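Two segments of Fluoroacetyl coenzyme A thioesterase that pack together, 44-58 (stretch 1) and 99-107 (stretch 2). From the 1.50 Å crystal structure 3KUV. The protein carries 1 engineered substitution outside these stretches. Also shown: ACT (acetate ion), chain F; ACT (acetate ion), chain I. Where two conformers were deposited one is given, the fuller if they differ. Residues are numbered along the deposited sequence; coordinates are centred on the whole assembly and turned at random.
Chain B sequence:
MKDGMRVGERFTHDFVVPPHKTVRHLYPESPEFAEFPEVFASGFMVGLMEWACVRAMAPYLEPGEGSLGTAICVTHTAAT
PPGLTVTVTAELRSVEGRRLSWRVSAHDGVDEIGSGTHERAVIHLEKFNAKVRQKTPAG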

# COMPACT_ATOMS: atom_id res chain seq x y z
N PHE B 44 -3.83 1.09 2.66
CA PHE B 44 -4.61 2.30 2.47
C PHE B 44 -3.72 3.55 2.51
O PHE B 44 -3.99 4.53 1.79
CB PHE B 44 -5.77 2.41 3.46
CG PHE B 44 -6.94 1.47 3.18
CD1 PHE B 44 -7.60 1.52 1.94
CD2 PHE B 44 -7.44 0.65 4.20
CE1 PHE B 44 -8.74 0.69 1.67
CE2 PHE B 44 -8.54 -0.17 3.99
CZ PHE B 44 -9.21 -0.15 2.75
N MET B 45 -2.71 3.58 3.41
CA MET B 45 -1.78 4.70 3.37
C MET B 45 -1.03 4.79 2.06
O MET B 45 -0.91 5.93 1.50
CB MET B 45 -0.78 4.64 4.54
CG MET B 45 0.43 5.64 4.39
SD MET B 45 -0.35 7.29 4.38
CE MET B 45 -0.51 7.48 6.13
N VAL B 46 -0.61 3.67 1.50
CA VAL B 46 0.04 3.68 0.18
C VAL B 46 -0.93 4.31 -0.83
O VAL B 46 -0.54 5.23 -1.61
CB VAL B 46 0.49 2.28 -0.18
CG1 VAL B 46 0.93 2.23 -1.68
CG2 VAL B 46 1.67 1.81 0.69
N GLY B 47 -2.21 3.88 -0.82
CA GLY B 47 -3.15 4.42 -1.83
C GLY B 47 -3.36 5.93 -1.62
O GLY B 47 -3.64 6.66 -2.58
N LEU B 48 -3.37 6.39 -0.36
CA LEU B 48 -3.59 7.81 -0.10
C LEU B 48 -2.40 8.64 -0.56
O LEU B 48 -2.61 9.78 -1.06
CB LEU B 48 -3.75 8.00 1.45
CG LEU B 48 -4.18 9.44 1.88
CD1 LEU B 48 -5.65 9.74 1.43
CD2 LEU B 48 -4.10 9.51 3.40
N MET B 49 -1.19 8.10 -0.37
CA MET B 49 0.01 8.83 -0.92
C MET B 49 -0.06 8.88 -2.45
O MET B 49 0.21 9.91 -3.07
CB MET B 49 1.27 8.03 -0.50
CG MET B 49 1.46 8.30 0.98
SD MET B 49 2.84 7.30 1.62
CE MET B 49 3.27 8.24 3.18
N GLU B 50 -0.47 7.80 -3.10
CA GLU B 50 -0.67 7.84 -4.55
C GLU B 50 -1.68 8.92 -4.90
O GLU B 50 -1.48 9.67 -5.84
CB GLU B 50 -1.18 6.49 -5.13
CG GLU B 50 -0.14 5.39 -4.99
CD GLU B 50 -0.50 4.25 -5.96
OE1 GLU B 50 -0.45 4.39 -7.21
OE2 GLU B 50 -0.86 3.11 -5.48
N TRP B 51 -2.82 8.92 -4.21
CA TRP B 51 -3.88 9.88 -4.50
C TRP B 51 -3.36 11.32 -4.40
O TRP B 51 -3.70 12.14 -5.29
CB TRP B 51 -5.02 9.59 -3.50
CG TRP B 51 -6.36 10.32 -3.75
CD1 TRP B 51 -6.66 11.26 -4.75
CD2 TRP B 51 -7.49 10.27 -2.87
NE1 TRP B 51 -7.99 11.73 -4.55
CE2 TRP B 51 -8.49 11.17 -3.39
CE3 TRP B 51 -7.74 9.57 -1.66
CZ2 TRP B 51 -9.71 11.36 -2.73
CZ3 TRP B 51 -8.97 9.77 -0.99
CH2 TRP B 51 -9.95 10.67 -1.58
N ALA B 52 -2.65 11.65 -3.35
CA ALA B 52 -2.04 12.97 -3.24
C ALA B 52 -1.23 13.29 -4.48
O ALA B 52 -1.36 14.40 -4.99
CB ALA B 52 -1.17 13.06 -1.99
N CYS B 53 -0.31 12.39 -4.89
CA CYS B 53 0.55 12.68 -6.05
C CYS B 53 -0.27 12.78 -7.35
O CYS B 53 0.04 13.66 -8.18
CB CYS B 53 1.68 11.65 -6.15
SG CYS B 53 2.75 11.61 -4.75
N VAL B 54 -1.32 11.93 -7.51
CA VAL B 54 -2.21 12.09 -8.66
C VAL B 54 -2.86 13.47 -8.75
O VAL B 54 -2.94 14.10 -9.82
CB VAL B 54 -3.29 10.92 -8.66
CG1 VAL B 54 -4.45 11.18 -9.58
CG2 VAL B 54 -2.60 9.51 -8.92
N ARG B 55 -3.34 13.98 -7.61
CA ARG B 55 -3.96 15.35 -7.62
C ARG B 55 -2.91 16.41 -7.99
O ARG B 55 -3.25 17.32 -8.79
CB ARG B 55 -4.58 15.65 -6.21
CG ARG B 55 -5.85 14.80 -5.96
CD ARG B 55 -6.44 15.23 -4.59
NE ARG B 55 -6.80 16.66 -4.57
CZ ARG B 55 -7.01 17.39 -3.45
NH1 ARG B 55 -6.82 16.91 -2.18
NH2 ARG B 55 -7.46 18.65 -3.53
N ALA B 56 -1.69 16.26 -7.47
CA ALA B 56 -0.61 17.26 -7.70
C ALA B 56 -0.28 17.28 -9.23
O ALA B 56 -0.02 18.35 -9.79
CB ALA B 56 0.52 16.93 -6.93
N MET B 57 -0.26 16.11 -9.85
CA MET B 57 0.12 15.97 -11.28
C MET B 57 -0.91 16.33 -12.25
O MET B 57 -0.63 16.49 -13.50
CB MET B 57 0.22 14.44 -11.49
CG MET B 57 1.50 14.03 -11.24
SD MET B 57 1.47 12.12 -11.45
CE MET B 57 1.58 11.98 -13.22
N ALA B 58 -2.16 16.42 -11.86
CA ALA B 58 -3.26 16.50 -12.87
C ALA B 58 -3.22 17.64 -13.87
O ALA B 58 -3.50 17.43 -15.08
CB ALA B 58 -4.68 16.47 -12.18
N ARG B 99 8.41 9.76 -16.31
CA ARG B 99 8.65 9.36 -14.88
C ARG B 99 8.66 10.56 -13.97
O ARG B 99 9.40 11.56 -14.18
CB ARG B 99 9.98 8.63 -14.74
CG ARG B 99 10.26 8.16 -13.26
CD ARG B 99 11.61 7.41 -13.27
NE ARG B 99 12.34 7.50 -12.04
CZ ARG B 99 12.32 6.57 -11.10
NH1 ARG B 99 11.58 5.48 -11.25
NH2 ARG B 99 13.06 6.74 -10.01
N LEU B 100 7.87 10.54 -12.88
CA LEU B 100 7.78 11.61 -11.86
C LEU B 100 8.13 10.96 -10.51
O LEU B 100 7.63 9.87 -10.20
CB LEU B 100 6.41 12.31 -11.77
CG LEU B 100 6.01 13.19 -12.96
CD1 LEU B 100 5.47 12.33 -14.08
CD2 LEU B 100 5.00 14.26 -12.56
N SER B 101 8.98 11.60 -9.73
CA SER B 101 9.51 11.05 -8.47
C SER B 101 9.19 12.04 -7.42
O SER B 101 9.32 13.31 -7.60
CB SER B 101 11.03 10.91 -8.56
OG SER B 101 11.46 9.97 -9.58
N TRP B 102 8.77 11.55 -6.24
CA TRP B 102 8.26 12.37 -5.18
C TRP B 102 8.89 11.97 -3.83
O TRP B 102 9.25 10.78 -3.66
CB TRP B 102 6.76 12.08 -5.06
CG TRP B 102 5.96 12.26 -6.39
CD1 TRP B 102 5.74 11.34 -7.39
CD2 TRP B 102 5.25 13.36 -6.68
NE1 TRP B 102 4.99 11.88 -8.37
CE2 TRP B 102 4.69 13.18 -7.97
CE3 TRP B 102 5.10 14.62 -6.00
CZ2 TRP B 102 3.87 14.12 -8.52
CZ3 TRP B 102 4.38 15.53 -6.56
CH2 TRP B 102 3.75 15.31 -7.84
N ARG B 103 9.03 12.92 -2.89
CA ARG B 103 9.22 12.66 -1.50
C ARG B 103 7.85 12.80 -0.86
O ARG B 103 7.13 13.84 -1.10
CB ARG B 103 10.26 13.66 -0.90
CG ARG B 103 10.74 13.30 0.43
CD ARG B 103 11.78 14.25 1.11
NE ARG B 103 12.11 13.61 2.40
CZ ARG B 103 11.41 13.68 3.55
NH1 ARG B 103 10.29 14.39 3.66
NH2 ARG B 103 11.85 13.01 4.62
N VAL B 104 7.45 11.84 -0.04
CA VAL B 104 6.13 11.86 0.61
C VAL B 104 6.26 11.73 2.12
O VAL B 104 7.20 11.10 2.65
CB VAL B 104 5.21 10.78 0.07
CG1 VAL B 104 4.85 11.12 -1.40
CG2 VAL B 104 5.78 9.33 0.09
N SER B 105 5.34 12.35 2.84
CA SER B 105 5.28 12.13 4.30
C SER B 105 3.87 12.32 4.75
O SER B 105 3.03 12.90 3.99
CB SER B 105 6.20 13.02 5.05
OG SER B 105 5.85 14.39 4.87
N ALA B 106 3.56 11.81 5.91
CA ALA B 106 2.15 11.86 6.39
C ALA B 106 2.14 12.03 7.92
O ALA B 106 3.08 11.60 8.62
CB ALA B 106 1.34 10.64 5.95
N HIS B 107 1.18 12.80 8.42
CA HIS B 107 1.01 13.00 9.84
C HIS B 107 -0.48 12.97 10.08
O HIS B 107 -1.30 13.27 9.18
CB HIS B 107 1.73 14.30 10.12
CG HIS B 107 0.89 15.49 10.14
ND1 HIS B 107 1.14 16.57 9.34
CD2 HIS B 107 -0.25 15.78 10.83
CE1 HIS B 107 0.20 17.48 9.52
NE2 HIS B 107 -0.68 17.02 10.41
C ACT F . 12.56 3.31 -8.08
O ACT F . 12.56 1.98 -8.00
OXT ACT F . 11.54 3.88 -8.63
CH3 ACT F . 13.69 4.20 -7.65
C ACT I . 15.50 12.00 3.71
O ACT I . 14.81 13.07 3.54
OXT ACT I . 16.70 12.12 3.37
CH3 ACT I . 15.00 10.67 4.29

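The helix running through stretch 1 packs across the strand of residues 99-107 with an angle of 124° between their N-to-C directions and a closest axial approach of 9.6 Å. No hydrogen bond joins the two stretches. The helix satisfies its own backbone through bonds such as Cys53 N to Met49 O (3.1 Å) and Met57 N to Cys53 O (3.0 Å). The contact, which buries 433 Å² in total, is made almost entirely by side chains.

Its aromatic centre is Trp102, the residue most covered by the opposing stretch. Cys53, in the m rotamer, lies over one face of the indole: its SG is 3.8 Å from the centroid of the five-membered ring of Trp102 and 18° off the normal, a sulfur-aromatic contact, while Cys53 CB makes a CH-pi contact 3.9 Å from the same centroid, 14° off the normal. Met57 approaches the ring differently, at its edge, with Met57 CG 3.6 Å from Trp102 CZ2. Ala56 CB reaches Trp102 CH2 at 3.7 Å.

The remaining contacts are apolar and follow the periodicities of the two elements. Leu100, Trp102, Val104 and Ala106 alternate along the strand and direct their CA-to-CB bonds toward the helix, where Met45, Met49, Cys53, Ala56 and Met57 point back. Because the helix and strand run in broadly opposing directions, early helix residues meet late strand residues. Met45 CE touches Ala106 CB at 3.7 Å, and Met49 spans two strand positions, its SD 3.9 Å from Val104 CG2 and its CE 4.1 Å from Ala106 CB. Cys53 SG also lies 4.0 Å from Val104 CG1. At the other end, Met57 CG packs 3.7 Å from Leu100 CD2.

Charged groups stay outside this apolar layer: Arg99 NH1 donates a hydrogen bond to OXT of the chain F acetate at 3.1 Å, and Arg103 NE to O of the chain I acetate at 3.0 Å.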